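Local coordinates for protein zinc transport transcriptional regulator (Lactococcus lactis subsp. lactis, PDB 5YHY) that binds zinc and, as a winged helix-turn-helix regulator of the MarR family, probably binds DNA to control zinc transport genes, at residues Ile25-Ser30 and Leu116-Glu121; Glu41-Leu46 and Ala55-Lys60. The protein carries 1 engineered substitution. All coordinates share one frame; numbering follows the deposited sequence.

Contact 1: Ile25-Ser30 and Leu116-Glu121; sequences ILLGKS and LSTYQE. Engineered in segment 25-30: S30 (natural residue Cys).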
loop_
_atom_site.group_PDB
_atom_site.type_symbol
_atom_site.label_atom_id
_atom_site.label_comp_id
_atom_site.label_asym_id
_atom_site.label_seq_id
_atom_site.Cartn_x
_atom_site.Cartn_y
_atom_site.Cartn_z
ATOM N N ILE A 25 -3.664 -5.284 -5.323
ATOM C CA ILE A 25 -2.344 -5.889 -5.202
ATOM C C ILE A 25 -2.352 -7.245 -5.911
ATOM O O ILE A 25 -2.930 -8.213 -5.424
ATOM C CB ILE A 25 -1.935 -6.068 -3.729
ATOM C CG1 ILE A 25 -1.862 -4.710 -3.020
ATOM C CG2 ILE A 25 -0.589 -6.792 -3.631
ATOM C CD1 ILE A 25 -0.785 -3.813 -3.552
ATOM N N LEU A 26 -1.713 -7.298 -7.076
ATOM C CA LEU A 26 -1.647 -8.527 -7.861
ATOM C C LEU A 26 -0.215 -8.780 -8.288
ATOM O O LEU A 26 0.487 -7.853 -8.702
ATOM C CB LEU A 26 -2.535 -8.425 -9.102
ATOM C CG LEU A 26 -4.030 -8.362 -8.795
ATOM C CD1 LEU A 26 -4.813 -7.967 -10.043
ATOM C CD2 LEU A 26 -4.527 -9.685 -8.244
ATOM N N LEU A 27 0.206 -10.037 -8.193
ATOM C CA LEU A 27 1.562 -10.438 -8.584
ATOM C C LEU A 27 1.580 -11.078 -9.956
ATOM O O LEU A 27 0.552 -11.520 -10.459
ATOM C CB LEU A 27 2.126 -11.449 -7.588
ATOM C CG LEU A 27 2.387 -10.911 -6.186
ATOM C CD1 LEU A 27 2.688 -12.057 -5.215
ATOM C CD2 LEU A 27 3.527 -9.913 -6.213
ATOM N N GLY A 28 2.772 -11.153 -10.544
ATOM C CA GLY A 28 2.953 -11.823 -11.819
ATOM C C GLY A 28 2.338 -11.038 -12.958
ATOM O O GLY A 28 2.096 -11.572 -14.043
ATOM N N LYS A 29 2.083 -9.760 -12.710
ATOM C CA LYS A 29 1.445 -8.903 -13.694
ATOM C C LYS A 29 2.405 -7.795 -14.117
ATOM O O LYS A 29 3.048 -7.169 -13.275
ATOM C CB LYS A 29 0.181 -8.290 -13.093
ATOM C CG LYS A 29 -0.552 -7.332 -14.007
ATOM C CD LYS A 29 -1.855 -6.886 -13.364
ATOM C CE LYS A 29 -2.571 -5.857 -14.224
ATOM N NZ LYS A 29 -3.891 -5.466 -13.651
ATOM N N SER A 30 2.510 -7.556 -15.420
ATOM C CA SER A 30 3.338 -6.459 -15.907
ATOM C C SER A 30 2.652 -5.114 -15.686
ATOM O O SER A 30 1.422 -5.038 -15.610
ATOM C CB SER A 30 3.672 -6.640 -17.390
ATOM O OG SER A 30 4.706 -7.588 -17.559
ATOM N N LEU A 116 -2.579 -15.618 -5.420
ATOM C CA LEU A 116 -2.969 -16.505 -4.332
ATOM C C LEU A 116 -2.033 -17.699 -4.199
ATOM O O LEU A 116 -1.660 -18.073 -3.085
ATOM C CB LEU A 116 -4.426 -16.949 -4.487
ATOM C CG LEU A 116 -5.417 -15.832 -4.131
ATOM C CD1 LEU A 116 -6.848 -16.232 -4.476
ATOM C CD2 LEU A 116 -5.305 -15.424 -2.648
ATOM N N SER A 117 -1.612 -18.273 -5.327
ATOM C CA SER A 117 -0.706 -19.417 -5.275
ATOM C C SER A 117 0.643 -19.009 -4.673
ATOM O O SER A 117 1.267 -19.782 -3.950
ATOM C CB SER A 117 -0.533 -20.062 -6.660
ATOM O OG SER A 117 0.232 -19.252 -7.528
ATOM N N THR A 118 1.079 -17.786 -4.956
ATOM C CA THR A 118 2.316 -17.287 -4.372
ATOM C C THR A 118 2.208 -17.211 -2.848
ATOM O O THR A 118 3.129 -17.610 -2.123
ATOM C CB THR A 118 2.688 -15.905 -4.951
ATOM O OG1 THR A 118 2.901 -16.022 -6.365
ATOM C CG2 THR A 118 3.955 -15.357 -4.288
ATOM N N TYR A 119 1.084 -16.704 -2.355
ATOM C CA TYR A 119 0.884 -16.627 -0.909
ATOM C C TYR A 119 0.754 -18.029 -0.329
ATOM O O TYR A 119 1.240 -18.305 0.768
ATOM C CB TYR A 119 -0.349 -15.786 -0.535
ATOM C CG TYR A 119 -0.331 -14.362 -1.062
ATOM C CD1 TYR A 119 0.868 -13.705 -1.322
ATOM C CD2 TYR A 119 -1.519 -13.680 -1.303
ATOM C CE1 TYR A 119 0.872 -12.408 -1.823
ATOM C CE2 TYR A 119 -1.521 -12.389 -1.795
ATOM C CZ TYR A 119 -0.324 -11.760 -2.052
ATOM O OH TYR A 119 -0.306 -10.484 -2.553
ATOM N N GLN A 120 0.078 -18.910 -1.062
ATOM C CA GLN A 120 -0.107 -20.277 -0.596
ATOM C C GLN A 120 1.237 -20.991 -0.452
ATOM O O GLN A 120 1.501 -21.635 0.568
ATOM C CB GLN A 120 -1.020 -21.049 -1.549
ATOM C CG GLN A 120 -1.292 -22.469 -1.118
ATOM C CD GLN A 120 -2.193 -22.537 0.087
ATOM O OE1 GLN A 120 -3.116 -21.736 0.229
ATOM N NE2 GLN A 120 -1.935 -23.498 0.971
ATOM N N GLU A 121 2.085 -20.872 -1.469
ATOM C CA GLU A 121 3.395 -21.505 -1.433
ATOM C C GLU A 121 4.230 -20.967 -0.284
ATOM O O GLU A 121 4.947 -21.719 0.373
ATOM C CB GLU A 121 4.129 -21.320 -2.761
ATOM C CG GLU A 121 3.486 -22.089 -3.898
ATOM C CD GLU A 121 3.965 -21.628 -5.261
ATOM O OE1 GLU A 121 4.704 -20.620 -5.334
ATOM O OE2 GLU A 121 3.582 -22.271 -6.263
HETATM O O HOH W 1 -2.746 -9.315 -2.802
#

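Contact 2: Glu41-Leu46 and Ala55-Lys60; sequences EHILML and AKIAEK. With ZN (zinc ion), chain B.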
loop_
_atom_site.group_PDB
_atom_site.type_symbol
_atom_site.label_atom_id
_atom_site.label_comp_id
_atom_site.label_asym_id
_atom_site.label_seq_id
_atom_site.Cartn_x
_atom_site.Cartn_y
_atom_site.Cartn_z
ATOM N N GLU A 41 -13.573 -5.629 -13.446
ATOM C CA GLU A 41 -12.803 -6.831 -13.748
ATOM C C GLU A 41 -13.471 -8.048 -13.127
ATOM O O GLU A 41 -13.505 -9.124 -13.719
ATOM C CB GLU A 41 -11.371 -6.718 -13.203
ATOM C CG GLU A 41 -10.535 -5.599 -13.804
ATOM C CD GLU A 41 -9.723 -6.042 -15.005
ATOM O OE1 GLU A 41 -10.039 -7.089 -15.602
ATOM O OE2 GLU A 41 -8.758 -5.327 -15.356
ATOM N N HIS A 42 -14.003 -7.878 -11.922
ATOM C CA HIS A 42 -14.589 -9.007 -11.219
ATOM C C HIS A 42 -15.935 -9.430 -11.788
ATOM O O HIS A 42 -16.265 -10.608 -11.765
ATOM C CB HIS A 42 -14.646 -8.734 -9.722
ATOM C CG HIS A 42 -13.295 -8.515 -9.132
ATOM N ND1 HIS A 42 -13.107 -8.005 -7.867
ATOM C CD2 HIS A 42 -12.056 -8.714 -9.646
ATOM C CE1 HIS A 42 -11.814 -7.909 -7.619
ATOM N NE2 HIS A 42 -11.154 -8.327 -8.686
ATOM N N ILE A 43 -16.687 -8.478 -12.333
ATOM C CA ILE A 43 -17.893 -8.847 -13.053
ATOM C C ILE A 43 -17.531 -9.712 -14.256
ATOM O O ILE A 43 -18.165 -10.735 -14.506
ATOM C CB ILE A 43 -18.691 -7.609 -13.482
ATOM C CG1 ILE A 43 -19.312 -6.958 -12.232
ATOM C CG2 ILE A 43 -19.780 -7.993 -14.503
ATOM C CD1 ILE A 43 -20.146 -5.741 -12.531
ATOM N N LEU A 44 -16.485 -9.327 -14.978
ATOM C CA LEU A 44 -16.083 -10.108 -16.143
ATOM C C LEU A 44 -15.676 -11.526 -15.751
ATOM O O LEU A 44 -16.056 -12.486 -16.415
ATOM C CB LEU A 44 -14.968 -9.415 -16.919
ATOM C CG LEU A 44 -15.306 -8.067 -17.543
ATOM C CD1 LEU A 44 -14.095 -7.595 -18.321
ATOM C CD2 LEU A 44 -16.516 -8.158 -18.464
ATOM N N MET A 45 -14.942 -11.662 -14.644
ATOM C CA MET A 45 -14.592 -12.992 -14.149
ATOM C C MET A 45 -15.813 -13.815 -13.800
ATOM O O MET A 45 -15.859 -15.012 -14.060
ATOM C CB MET A 45 -13.672 -12.909 -12.923
ATOM C CG MET A 45 -12.241 -12.573 -13.262
ATOM S SD MET A 45 -11.160 -12.511 -11.811
ATOM C CE MET A 45 -11.392 -14.138 -11.119
ATOM N N LEU A 46 -16.803 -13.178 -13.183
ATOM C CA LEU A 46 -18.015 -13.876 -12.815
ATOM C C LEU A 46 -18.762 -14.357 -14.072
ATOM O O LEU A 46 -19.214 -15.499 -14.139
ATOM C CB LEU A 46 -18.897 -12.972 -11.946
ATOM C CG LEU A 46 -20.225 -13.568 -11.504
ATOM C CD1 LEU A 46 -20.018 -14.886 -10.770
ATOM C CD2 LEU A 46 -20.994 -12.572 -10.630
ATOM N N ALA A 55 -28.943 -9.086 -9.984
ATOM C CA ALA A 55 -29.082 -9.564 -8.606
ATOM C C ALA A 55 -27.996 -10.563 -8.242
ATOM O O ALA A 55 -27.405 -10.477 -7.167
ATOM C CB ALA A 55 -30.461 -10.181 -8.385
ATOM N N LYS A 56 -27.725 -11.495 -9.151
ATOM C CA LYS A 56 -26.711 -12.512 -8.928
ATOM C C LYS A 56 -25.321 -11.886 -8.807
ATOM O O LYS A 56 -24.505 -12.301 -7.978
ATOM C CB LYS A 56 -26.748 -13.544 -10.058
ATOM C CG LYS A 56 -25.650 -14.589 -10.004
ATOM C CD LYS A 56 -25.751 -15.445 -8.751
ATOM C CE LYS A 56 -27.095 -16.142 -8.652
ATOM N NZ LYS A 56 -27.105 -17.136 -7.538
ATOM N N ILE A 57 -25.057 -10.870 -9.625
ATOM C CA ILE A 57 -23.778 -10.180 -9.550
ATOM C C ILE A 57 -23.586 -9.506 -8.187
ATOM O O ILE A 57 -22.519 -9.607 -7.577
ATOM C CB ILE A 57 -23.615 -9.152 -10.682
ATOM C CG1 ILE A 57 -23.604 -9.862 -12.041
ATOM C CG2 ILE A 57 -22.326 -8.372 -10.497
ATOM C CD1 ILE A 57 -23.715 -8.900 -13.234
ATOM N N ALA A 58 -24.621 -8.809 -7.717
ATOM C CA ALA A 58 -24.564 -8.141 -6.420
ATOM C C ALA A 58 -24.351 -9.153 -5.304
ATOM O O ALA A 58 -23.587 -8.908 -4.369
ATOM C CB ALA A 58 -25.851 -7.334 -6.163
ATOM N N GLU A 59 -25.032 -10.287 -5.415
ATOM C CA GLU A 59 -24.929 -11.339 -4.414
ATOM C C GLU A 59 -23.503 -11.887 -4.368
ATOM O O GLU A 59 -22.897 -12.003 -3.296
ATOM C CB GLU A 59 -25.911 -12.463 -4.752
ATOM C CG GLU A 59 -25.832 -13.675 -3.834
ATOM C CD GLU A 59 -26.550 -14.879 -4.416
ATOM O OE1 GLU A 59 -26.128 -15.357 -5.489
ATOM O OE2 GLU A 59 -27.539 -15.344 -3.812
ATOM N N LYS A 60 -22.974 -12.233 -5.535
ATOM C CA LYS A 60 -21.684 -12.915 -5.624
ATOM C C LYS A 60 -20.521 -12.021 -5.227
ATOM O O LYS A 60 -19.576 -12.467 -4.573
ATOM C CB LYS A 60 -21.454 -13.424 -7.050
ATOM C CG LYS A 60 -22.243 -14.667 -7.417
ATOM C CD LYS A 60 -21.529 -15.921 -6.934
ATOM C CE LYS A 60 -21.981 -17.149 -7.714
ATOM N NZ LYS A 60 -21.276 -18.386 -7.256
HETATM ZN ZN ZN B . -9.184 -8.446 -9.190
#

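Contact 1: Ile25-Ser30 and Leu116-Glu121
The hydroxyl of Y119 reaches the backbone of I25 through a water. Y119 OH lies 2.7 Å from the oxygen of water 1, and the same water oxygen lies 2.9 Å from I25 O. The water sits at the edge of the phenol ring, in its plane. It thus ties the polar tip of a buried tyrosine to a main-chain carbonyl. Beside this link the methyl CG2 of I25 packs 3.9 Å from Y119 OH. The two side chains cross at about a right angle. I25 CG2 stands anti to its own N, while CG1 (chi1 -61°) branches off beside that N and the end of the chain turns from the helix.

L27 carries most of the apolar contact. L27 CD1 lies 3.7 Å from T118 CG2, with T118 CB a little farther off. L27 CD1 also meets the Y119 ring obliquely, 3.9 Å from Y119 CE1. One leucine methyl therefore fills the corner between two successive residues of the helix. The T118 hydroxyl is turned to its own helix, where OG1 bonds to K114 O. T115, one turn before Y119, accepts a hydrogen bond from L27 N at its OG1, so the loop is also pinned by its backbone.

In MarR proteins the terminal helices build the dimer interface, and this contact belongs to that region. It fixes the loop after helix 4-19 to the long helix 102-123. F18 of helix 4-19 packs on I25 and L27. The second subunit adds M16 against I25, F145 against L27 and L12 against Y119. Segment 25-30 ends at S30, an engineered residue that is cysteine in the natural protein. Zinc has been seen bound at this position in the protein, but none is bound there in this chain.

Contact 2: Glu41-Leu46 and Ala55-Lys60
The imidazole of H42 is the ring of segment 41-46. H42 holds the zinc ion at the edge of its ring, in the ring plane, with H42 NE2 2.0 Å from the metal. The rings of H108 and H112, both also zinc ligands, meet it with planes inclined at about 50° and 65°. E24 OE1 completes the four protein ligands. H42 also touches L61, the residue that follows K60, so the metal ligand is packed against the partner helix just past segment 55-60. On that segment the flat group is the carboxylate of E59. E59 OE1 uses the syn lone pair, on the side of the other oxygen, to take K56 NZ at 2.9 Å. This salt bridge joins two exposed residues one turn apart on the same helix and does not span the contact.

The two helices meet through aliphatic groups. L46 has CG anti to its backbone N, which sends its methyls to the other helix. L46 CD2 settles 3.7 Å from K60 CB and 3.8 Å from I57 CA. L46 CD1 lies 4.0 Å from K60 CG. K60 is bent at its second torsion, and its end leads away from the contact, leaving the near part of its chain to pack. I43 and I57 cross at about a right angle, with I43 CG1 3.8 Å from I57 CG2.

Helix 54-61 is the first helix of the helix-turn-helix, and helix 65-77, the recognition helix in this family, follows it. Helix 38-49 packs against both. Side chains of helix 65-77 join the same apolar cluster: A71 and L75 touch I43, and V68 touches I57. S52, in the loop between the paired helices, touches L46 and I57. The segment axes approach to 10.8 Å at an angle of 111°.

In the fold
Both segments of contact 2 fall, in sequence, between the two segments of contact 1. The chain's centre lies between the two contacts, and they do not touch. Their centres are 22 Å apart and their nearest atoms about 5 Å apart. The bound zinc links the two regions. E24, next to I25 of contact 1, supplies one ligand, and H42 of contact 2 supplies another. H108 and H112 come from helix 102-123, the helix that carries segment 116-121. L26 packs on both of these histidines. The side chain of I25 lies about 9 Å from the metal. Zinc thus connects the dimerisation side to the probable DNA-binding side, consistent with an allosteric role.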